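Local coordinates for methyltransferase WBDD (Escherichia coli, PDB 4AZS), which probably phosphorylates and methylates the growing end of the O9a O-antigen polysaccharide, as a bifunctional kinase and methyltransferase that regulates its chain length, at residues A[198-203]-A[224-229]; A[354-359]-A[451-456]. One frame throughout, in Å; residues are numbered along the deposited sequence.

Contact 1 (A[198-203]-A[224-229]); sequences CAFYRL and HRVLIN. With SO4 (sulfate ion), chain I; SO4 (sulfate ion), chain E.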
loop_
_atom_site.group_PDB
_atom_site.type_symbol
_atom_site.label_atom_id
_atom_site.label_comp_id
_atom_site.label_asym_id
_atom_site.label_seq_id
_atom_site.Cartn_x
_atom_site.Cartn_y
_atom_site.Cartn_z
ATOM N N CYS A 198 5.183 -9.364 40.545
ATOM C CA CYS A 198 4.923 -10.291 41.654
ATOM C C CYS A 198 5.578 -9.778 42.925
ATOM O O CYS A 198 6.509 -8.985 42.880
ATOM C CB CYS A 198 5.412 -11.663 41.303
ATOM S SG CYS A 198 4.501 -12.387 39.893
ATOM N N ALA A 199 5.076 -10.203 44.071
ATOM C CA ALA A 199 5.447 -9.579 45.328
ATOM C C ALA A 199 6.852 -9.884 45.746
ATOM O O ALA A 199 7.614 -8.989 46.082
ATOM C CB ALA A 199 4.480 -10.035 46.435
ATOM N N PHE A 200 7.152 -11.158 45.820
ATOM C CA PHE A 200 8.459 -11.648 46.242
ATOM C C PHE A 200 9.181 -12.388 45.111
ATOM O O PHE A 200 8.602 -13.298 44.504
ATOM C CB PHE A 200 8.286 -12.636 47.418
ATOM C CG PHE A 200 9.597 -13.166 47.961
ATOM C CD1 PHE A 200 10.301 -12.465 48.920
ATOM C CD2 PHE A 200 10.108 -14.366 47.530
ATOM C CE1 PHE A 200 11.499 -12.948 49.418
ATOM C CE2 PHE A 200 11.297 -14.877 48.044
ATOM C CZ PHE A 200 12.000 -14.157 48.969
ATOM N N TYR A 201 10.410 -12.005 44.805
ATOM C CA TYR A 201 11.261 -12.803 43.913
ATOM C C TYR A 201 12.738 -12.731 44.282
ATOM O O TYR A 201 13.238 -11.674 44.724
ATOM C CB TYR A 201 11.048 -12.438 42.406
ATOM C CG TYR A 201 11.688 -11.133 41.977
ATOM C CD1 TYR A 201 12.981 -11.105 41.554
ATOM C CD2 TYR A 201 11.002 -9.933 42.029
ATOM C CE1 TYR A 201 13.590 -9.940 41.189
ATOM C CE2 TYR A 201 11.614 -8.717 41.649
ATOM C CZ TYR A 201 12.911 -8.752 41.235
ATOM O OH TYR A 201 13.603 -7.634 40.833
ATOM N N ARG A 202 13.467 -13.811 43.961
ATOM C CA ARG A 202 14.890 -13.965 44.321
ATOM C C ARG A 202 15.494 -14.801 43.204
ATOM O O ARG A 202 14.969 -15.889 42.924
ATOM C CB ARG A 202 14.998 -14.904 45.570
ATOM C CG ARG A 202 15.273 -14.381 46.952
ATOM C CD ARG A 202 15.136 -15.504 48.004
ATOM N NE ARG A 202 16.203 -16.428 47.839
ATOM C CZ ARG A 202 16.246 -17.698 48.209
ATOM N NH1 ARG A 202 15.269 -18.350 48.821
ATOM N NH2 ARG A 202 17.343 -18.326 47.933
ATOM N N LEU A 203 16.663 -14.427 42.701
ATOM C CA LEU A 203 17.476 -15.319 41.862
ATOM C C LEU A 203 18.025 -16.506 42.669
ATOM O O LEU A 203 18.646 -16.295 43.678
ATOM C CB LEU A 203 18.634 -14.540 41.250
ATOM C CG LEU A 203 19.573 -15.269 40.313
ATOM C CD1 LEU A 203 18.830 -15.526 39.034
ATOM C CD2 LEU A 203 20.862 -14.464 40.026
ATOM N N HIS A 224 2.572 -14.858 48.126
ATOM C CA HIS A 224 1.974 -15.190 49.413
ATOM C C HIS A 224 2.943 -15.427 50.529
ATOM O O HIS A 224 2.540 -15.409 51.687
ATOM C CB HIS A 224 1.105 -16.437 49.249
ATOM C CG HIS A 224 -0.066 -16.219 48.368
ATOM N ND1 HIS A 224 -1.108 -15.434 48.735
ATOM C CD2 HIS A 224 -0.339 -16.671 47.082
ATOM C CE1 HIS A 224 -1.999 -15.392 47.734
ATOM N NE2 HIS A 224 -1.521 -16.146 46.716
ATOM N N ARG A 225 4.205 -15.713 50.201
ATOM C CA ARG A 225 5.202 -16.079 51.184
ATOM C C ARG A 225 6.535 -15.412 50.949
ATOM O O ARG A 225 6.958 -15.164 49.803
ATOM C CB ARG A 225 5.418 -17.612 51.179
ATOM C CG ARG A 225 4.163 -18.427 51.527
ATOM C CD ARG A 225 4.396 -19.947 51.593
ATOM N NE ARG A 225 5.134 -20.319 52.775
ATOM C CZ ARG A 225 4.601 -20.606 53.960
ATOM N NH1 ARG A 225 3.308 -20.586 54.124
ATOM N NH2 ARG A 225 5.390 -20.900 54.992
ATOM N N VAL A 226 7.212 -15.114 52.049
ATOM C CA VAL A 226 8.627 -14.894 51.998
ATOM C C VAL A 226 9.300 -16.268 51.992
ATOM O O VAL A 226 9.071 -17.076 52.866
ATOM C CB VAL A 226 9.103 -14.050 53.205
ATOM C CG1 VAL A 226 10.620 -13.957 53.235
ATOM C CG2 VAL A 226 8.501 -12.667 53.102
ATOM N N LEU A 227 10.150 -16.496 51.012
ATOM C CA LEU A 227 10.768 -17.754 50.791
ATOM C C LEU A 227 12.278 -17.555 50.769
ATOM O O LEU A 227 12.877 -17.386 49.739
ATOM C CB LEU A 227 10.310 -18.292 49.451
ATOM C CG LEU A 227 8.829 -18.591 49.277
ATOM C CD1 LEU A 227 8.513 -18.937 47.848
ATOM C CD2 LEU A 227 8.407 -19.687 50.197
ATOM N N ILE A 228 12.873 -17.612 51.940
ATOM C CA ILE A 228 14.287 -17.390 52.144
ATOM C C ILE A 228 14.709 -18.635 52.911
ATOM O O ILE A 228 13.955 -19.119 53.749
ATOM C CB ILE A 228 14.450 -16.103 52.984
ATOM C CG1 ILE A 228 14.167 -14.867 52.145
ATOM C CG2 ILE A 228 15.847 -15.980 53.588
ATOM C CD1 ILE A 228 13.997 -13.627 53.000
ATOM N N ASN A 229 15.884 -19.176 52.639
ATOM C CA ASN A 229 16.138 -20.588 53.008
ATOM C C ASN A 229 15.965 -20.819 54.512
ATOM O O ASN A 229 15.521 -21.881 54.954
ATOM C CB ASN A 229 17.496 -21.098 52.472
ATOM C CG ASN A 229 17.443 -21.483 50.973
ATOM O OD1 ASN A 229 16.407 -21.393 50.312
ATOM N ND2 ASN A 229 18.570 -21.896 50.441
HETATM S S SO4 I . 17.532 -10.870 41.788
HETATM O O1 SO4 I . 17.280 -9.416 41.877
HETATM O O2 SO4 I . 18.751 -10.910 40.941
HETATM O O3 SO4 I . 16.398 -11.493 41.083
HETATM O O4 SO4 I . 17.610 -11.503 43.225
HETATM S S SO4 E . 2.514 -21.528 57.470
HETATM O O1 SO4 E . 1.783 -21.031 56.272
HETATM O O2 SO4 E . 3.999 -21.385 57.344
HETATM O O3 SO4 E . 2.210 -22.985 57.624
HETATM O O4 SO4 E . 2.027 -20.700 58.615
#
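Phe200 and Arg202 reach from strand 200-207, at one edge of the methyltransferase sheet within this chain, to 225-228, a strand of the small antiparallel pair that follows. The two strands run nearly parallel, 15° apart, but their axes come no closer than 7.5 Å, so side chains rather than backbone bonds fill the gap. The tight part is the phenyl ring. A chi1 of -178° carries the ring away from the backbone N, and Phe200 lays one face against the opposing backbone: Val226 CA sits over the ring centre and Leu227 N lies 3.5 Å above the plane, nearer the rim. Around it, Phe200 CE2 meets Leu227 CB at 3.8 Å, while CE1 and CZ of the same ring touch Val226 CG1 and Ile228 CG1. Phe266 adds an edge-to-face ring contact, linking the ring to the neighbouring five-stranded sheet.

Toward Asn229 the contact becomes looser and more polar. The amide of this exposed, poorly ordered residue stands almost perpendicular to the Arg202 guanidinium, its OD1 3.6 Å from Arg202 NH1, while its ND2 is hydrogen-bonded to Glu55 OE2. At the other end of strand 225-228, Arg225 leads away from 198-203 and binds a sulfate, probably from the crystallisation liquor, through NH1 and NH2. Between ring and amide, Arg202 NH1 donates to Leu227 O over 2.7 Å, with the carbonyl oxygen only 4° out of the guanidinium plane.

Contact 2 (A[354-359]-A[451-456]); sequences ALEKQG and NFVLLL. Unlike the reference sequence in segment 451-456: Val453 (reference Ala).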
loop_
_atom_site.group_PDB
_atom_site.type_symbol
_atom_site.label_atom_id
_atom_site.label_comp_id
_atom_site.label_asym_id
_atom_site.label_seq_id
_atom_site.Cartn_x
_atom_site.Cartn_y
_atom_site.Cartn_z
ATOM N N ALA A 354 20.855 8.921 74.013
ATOM C CA ALA A 354 21.364 7.646 74.552
ATOM C C ALA A 354 22.301 6.942 73.578
ATOM O O ALA A 354 23.341 6.421 73.964
ATOM C CB ALA A 354 20.201 6.722 74.901
ATOM N N LEU A 355 21.942 6.944 72.305
ATOM C CA LEU A 355 22.886 6.542 71.262
ATOM C C LEU A 355 24.202 7.278 71.332
ATOM O O LEU A 355 25.267 6.661 71.295
ATOM C CB LEU A 355 22.289 6.780 69.892
ATOM C CG LEU A 355 21.210 5.799 69.483
ATOM C CD1 LEU A 355 20.539 6.324 68.228
ATOM C CD2 LEU A 355 21.795 4.409 69.247
ATOM N N GLU A 356 24.142 8.595 71.394
ATOM C CA GLU A 356 25.371 9.409 71.417
ATOM C C GLU A 356 26.254 9.058 72.605
ATOM O O GLU A 356 27.469 8.981 72.472
ATOM C CB GLU A 356 25.044 10.902 71.415
ATOM C CG GLU A 356 26.234 11.831 71.626
ATOM C CD GLU A 356 25.808 13.297 71.456
ATOM O OE1 GLU A 356 25.618 13.732 70.300
ATOM O OE2 GLU A 356 25.578 13.989 72.480
ATOM N N LYS A 357 25.642 8.800 73.752
ATOM C CA LYS A 357 26.400 8.408 74.950
ATOM C C LYS A 357 27.153 7.111 74.744
ATOM O O LYS A 357 28.169 6.902 75.368
ATOM C CB LYS A 357 25.457 8.230 76.129
ATOM C CG LYS A 357 24.967 9.524 76.735
ATOM C CD LYS A 357 23.673 9.274 77.486
ATOM C CE LYS A 357 23.250 10.459 78.332
ATOM N NZ LYS A 357 23.882 10.361 79.671
ATOM N N GLN A 358 26.637 6.238 73.876
ATOM C CA GLN A 358 27.316 4.985 73.525
ATOM C C GLN A 358 28.187 5.111 72.271
ATOM O O GLN A 358 28.696 4.120 71.778
ATOM C CB GLN A 358 26.287 3.858 73.309
ATOM C CG GLN A 358 25.325 3.643 74.470
ATOM C CD GLN A 358 26.055 3.277 75.756
ATOM O OE1 GLN A 358 27.010 2.491 75.747
ATOM N NE2 GLN A 358 25.618 3.857 76.866
ATOM N N GLY A 359 28.329 6.319 71.745
ATOM C CA GLY A 359 29.167 6.578 70.569
ATOM C C GLY A 359 28.497 6.229 69.254
ATOM O O GLY A 359 29.166 5.826 68.306
ATOM N N ASN A 451 25.756 18.913 70.486
ATOM C CA ASN A 451 25.626 17.429 70.455
ATOM C C ASN A 451 24.273 17.078 70.974
ATOM O O ASN A 451 23.500 17.987 71.301
ATOM C CB ASN A 451 26.722 16.736 71.255
ATOM C CG ASN A 451 26.675 17.072 72.727
ATOM O OD1 ASN A 451 25.622 17.176 73.319
ATOM N ND2 ASN A 451 27.826 17.251 73.317
ATOM N N PHE A 452 23.920 15.789 70.943
ATOM C CA PHE A 452 22.510 15.445 71.195
ATOM C C PHE A 452 22.160 15.452 72.654
ATOM O O PHE A 452 21.037 15.719 72.990
ATOM C CB PHE A 452 22.099 14.161 70.502
ATOM C CG PHE A 452 21.886 14.339 69.031
ATOM C CD1 PHE A 452 20.651 14.730 68.543
ATOM C CD2 PHE A 452 22.942 14.193 68.141
ATOM C CE1 PHE A 452 20.456 14.900 67.173
ATOM C CE2 PHE A 452 22.746 14.345 66.761
ATOM C CZ PHE A 452 21.505 14.711 66.288
ATOM N N VAL A 453 23.139 15.259 73.514
ATOM C CA VAL A 453 22.953 15.432 74.942
ATOM C C VAL A 453 22.557 16.862 75.267
ATOM O O VAL A 453 21.627 17.107 76.053
ATOM C CB VAL A 453 24.222 15.051 75.688
ATOM C CG1 VAL A 453 24.136 15.494 77.142
ATOM C CG2 VAL A 453 24.407 13.531 75.605
ATOM N N LEU A 454 23.210 17.811 74.595
ATOM C CA LEU A 454 22.887 19.245 74.799
ATOM C C LEU A 454 21.530 19.598 74.229
ATOM O O LEU A 454 20.739 20.335 74.841
ATOM C CB LEU A 454 23.975 20.152 74.179
ATOM C CG LEU A 454 23.791 21.675 74.437
ATOM C CD1 LEU A 454 24.886 22.291 75.310
ATOM C CD2 LEU A 454 23.828 22.294 73.069
ATOM N N LEU A 455 21.277 19.104 73.035
ATOM C CA LEU A 455 20.001 19.328 72.373
ATOM C C LEU A 455 18.854 18.845 73.248
ATOM O O LEU A 455 17.839 19.551 73.400
ATOM C CB LEU A 455 19.981 18.585 71.042
ATOM C CG LEU A 455 19.253 19.162 69.843
ATOM C CD1 LEU A 455 19.653 20.588 69.620
ATOM C CD2 LEU A 455 19.582 18.384 68.582
ATOM N N LEU A 456 19.016 17.652 73.829
ATOM C CA LEU A 456 17.988 17.090 74.699
ATOM C C LEU A 456 17.840 17.918 75.968
ATOM O O LEU A 456 16.734 18.252 76.373
ATOM C CB LEU A 456 18.296 15.626 75.038
ATOM C CG LEU A 456 17.408 15.072 76.155
ATOM C CD1 LEU A 456 15.943 15.043 75.727
ATOM C CD2 LEU A 456 17.860 13.695 76.595
#
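The carboxylate of Glu356 is aimed at the first turn of helix 452-460, where it takes up two consecutive backbone N-H groups. Its chain is extended, with CG anti to the backbone N (chi1 172°) and CD carried straight on, which delivers both oxygens to the opposing helix. Glu356 OE1 accepts from Phe452 N at 2.7 Å, on the syn side and almost straight at 173°. Glu356 OE2 accepts from Val453 N at 2.9 Å, but here the donor stands well above the carboxylate plane; a weak, strongly bent bond from Phe452 N to OE2 accompanies it. The group is therefore tilted over the two N-H groups instead of lying flat in one plane with them.

Asn451 crosses the glutamate at about a right angle, its amide plane 75° from the carboxylate, and its CB comes within 3.2 Å of Glu356 OE2. This asparagine is the N-cap of the helix: Asn451 OD1 accepts from Leu454 N at 2.8 Å, nearly in line with its C=O bond. The cap takes Leu454 N, the glutamate Phe452 N and Val453 N, and the negative charge at a helix N-terminus is probably favoured by the helix dipole.

Phe452 turns the edge of its ring to Glu356 OE1, with Phe452 CD2 3.5 Å away, before the ring runs on toward Leu352 and Leu399. Trp361 NE1 also donates to OE1, giving that oxygen a further partner. On the more exposed flank, Val453, which differs from the reference sequence, brings CG2 to 4.2 Å from Lys357 CG, where the aliphatic part of the lysine passes alongside.

In the fold
Contact 1 lies at the junction of the methyltransferase and kinase parts, contact 2 within the helical end of the kinase part. The centre of contact 1 is about 7 Å from the centre of the chain, and the Val226 side chain is about 13 Å from the bound AMP. The centre of contact 2 is some 33 Å from that of the chain, where helix 341-357 of the kinase domain meets helix 452-460. The centres of contact 1 and contact 2 are 39 Å apart and the nearest atoms of contact 1 and contact 2 about 25 Å apart, so they do not touch; along the sequence the first closes before the second opens. Neither contact includes a residue of the AMP pocket.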